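PDB 5OWU: importin subunit beta-1 from Saccharomyces cerevisiae, which carries proteins into the nucleus by associating with importin alpha, the subunit that binds the classical nuclear localization signal of the cargo. Local coordinates for residues Leu254-Met259 and Leu312-Phe317. Sequence-based numbering, arbitrary orientation.
Sequences LYYTFM and LQSYNF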
# COMPACT_ATOMS: atom_id res chain seq x y z
N LEU A 254 -9.70 10.14 -12.77
CA LEU A 254 -9.77 9.31 -13.97
C LEU A 254 -9.81 10.11 -15.27
O LEU A 254 -9.28 9.67 -16.29
CB LEU A 254 -11.00 8.41 -13.91
CG LEU A 254 -10.95 7.22 -12.96
CD1 LEU A 254 -12.29 6.50 -13.00
CD2 LEU A 254 -9.82 6.27 -13.35
N TYR A 255 -10.46 11.26 -15.25
CA TYR A 255 -10.71 12.05 -16.45
C TYR A 255 -10.19 13.47 -16.27
O TYR A 255 -10.79 14.43 -16.76
CB TYR A 255 -12.20 12.06 -16.78
CG TYR A 255 -12.75 10.68 -17.04
CD1 TYR A 255 -12.42 9.99 -18.21
CD2 TYR A 255 -13.58 10.05 -16.12
CE1 TYR A 255 -12.90 8.72 -18.45
CE2 TYR A 255 -14.07 8.76 -16.37
CZ TYR A 255 -13.72 8.11 -17.53
OH TYR A 255 -14.20 6.85 -17.79
N TYR A 256 -9.07 13.62 -15.54
CA TYR A 256 -8.39 14.90 -15.41
C TYR A 256 -8.36 15.66 -16.73
O TYR A 256 -8.66 16.85 -16.77
CB TYR A 256 -6.96 14.68 -14.89
CG TYR A 256 -6.17 15.96 -14.68
CD1 TYR A 256 -6.22 16.65 -13.47
CD2 TYR A 256 -5.39 16.49 -15.70
CE1 TYR A 256 -5.50 17.83 -13.28
CE2 TYR A 256 -4.67 17.66 -15.52
CZ TYR A 256 -4.72 18.33 -14.32
OH TYR A 256 -4.00 19.50 -14.16
N THR A 257 -8.04 14.96 -17.83
CA THR A 257 -7.80 15.63 -19.10
C THR A 257 -9.01 16.43 -19.58
O THR A 257 -8.85 17.33 -20.41
CB THR A 257 -7.40 14.60 -20.17
OG1 THR A 257 -6.93 15.28 -21.34
CG2 THR A 257 -8.58 13.70 -20.55
N PHE A 258 -10.21 16.13 -19.07
CA PHE A 258 -11.43 16.80 -19.50
C PHE A 258 -11.93 17.85 -18.51
O PHE A 258 -13.02 18.40 -18.71
CB PHE A 258 -12.54 15.77 -19.74
CG PHE A 258 -12.25 14.78 -20.82
CD1 PHE A 258 -12.19 15.17 -22.15
CD2 PHE A 258 -12.08 13.44 -20.51
CE1 PHE A 258 -11.93 14.25 -23.15
CE2 PHE A 258 -11.83 12.51 -21.51
CZ PHE A 258 -11.76 12.91 -22.83
N MET A 259 -11.18 18.14 -17.45
CA MET A 259 -11.74 18.94 -16.36
C MET A 259 -11.54 20.45 -16.50
O MET A 259 -12.15 21.20 -15.72
CB MET A 259 -11.12 18.49 -15.04
CG MET A 259 -11.58 17.10 -14.61
SD MET A 259 -13.36 17.00 -14.29
CE MET A 259 -13.97 16.27 -15.82
N LEU A 312 0.60 13.41 -21.61
CA LEU A 312 -0.06 14.00 -20.45
C LEU A 312 0.37 15.45 -20.27
O LEU A 312 1.54 15.80 -20.46
CB LEU A 312 0.26 13.21 -19.19
CG LEU A 312 -0.43 11.86 -18.98
CD1 LEU A 312 0.01 11.25 -17.66
CD2 LEU A 312 -1.95 11.99 -19.02
N GLN A 313 -0.59 16.29 -19.89
CA GLN A 313 -0.34 17.72 -19.68
C GLN A 313 -1.07 18.17 -18.43
O GLN A 313 -2.26 17.87 -18.25
CB GLN A 313 -0.81 18.54 -20.89
CG GLN A 313 -2.21 18.17 -21.39
CD GLN A 313 -2.79 19.20 -22.35
OE1 GLN A 313 -2.28 20.32 -22.46
NE2 GLN A 313 -3.86 18.83 -23.04
N SER A 314 -0.37 18.89 -17.56
CA SER A 314 -1.01 19.51 -16.41
C SER A 314 -1.65 20.83 -16.82
O SER A 314 -1.07 21.60 -17.60
CB SER A 314 0.00 19.74 -15.29
OG SER A 314 -0.61 20.34 -14.16
N TYR A 315 -2.85 21.08 -16.31
CA TYR A 315 -3.50 22.37 -16.42
C TYR A 315 -3.14 23.31 -15.28
O TYR A 315 -3.58 24.46 -15.29
CB TYR A 315 -5.02 22.20 -16.48
CG TYR A 315 -5.48 21.38 -17.67
CD1 TYR A 315 -5.19 21.77 -18.97
CD2 TYR A 315 -6.22 20.22 -17.48
CE1 TYR A 315 -5.61 21.02 -20.06
CE2 TYR A 315 -6.65 19.47 -18.56
CZ TYR A 315 -6.34 19.87 -19.85
OH TYR A 315 -6.76 19.11 -20.92
N ASN A 316 -2.38 22.84 -14.28
CA ASN A 316 -1.88 23.69 -13.21
C ASN A 316 -3.03 24.34 -12.44
O ASN A 316 -3.00 25.53 -12.13
CB ASN A 316 -0.93 24.76 -13.76
CG ASN A 316 0.33 24.16 -14.36
OD1 ASN A 316 1.00 23.35 -13.73
ND2 ASN A 316 0.65 24.55 -15.59
N PHE A 317 -4.06 23.54 -12.14
CA PHE A 317 -5.19 24.03 -11.35
C PHE A 317 -4.74 24.56 -9.99
O PHE A 317 -5.15 25.64 -9.56
CB PHE A 317 -6.21 22.91 -11.15
CG PHE A 317 -6.91 22.47 -12.41
CD1 PHE A 317 -7.43 23.41 -13.29
CD2 PHE A 317 -7.06 21.12 -12.70
CE1 PHE A 317 -8.08 23.00 -14.45
CE2 PHE A 317 -7.71 20.71 -13.85
CZ PHE A 317 -8.22 21.66 -14.73
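Tyr256 and Tyr315 reach past each other from opposing backbones, each ending in a hydrogen bond to the other's segment, a task suited to tyrosine, which carries a hydroxyl at the far end of a flat ring. Their rings lie nearly parallel, 17° apart, but are slid so far that they barely overlap and touch mainly where Tyr256 CE2 meets Tyr315 CD2 at 3.6 Å. Tyr256 CG is anti to the backbone N (chi1 -179°), and the ring's far end meets 312-317, where its OH accepts from Tyr315 N at 2.9 Å, the nitrogen lying at the ring's edge, in its plane. The same hydroxyl is also hydrogen-bonded to Glu297 OE2, which accepts from Phe317 N as well. In return Tyr315 OH donates to Thr257 O over 2.8 Å. The contact thus ties the turn at the end of HEAT repeat 6 to the loop before HEAT repeat 8. A phenylalanine in place of Tyr256 would probably keep the ring packing but leave Tyr315 N and Glu297 each without this partner. Phe317 brings an apolar ring to Met259 and Tyr256, its CE2 3.7 Å from Tyr256 CE1. Ser314, short enough to reach back, accepts through OG from Asn316 N in an ST turn.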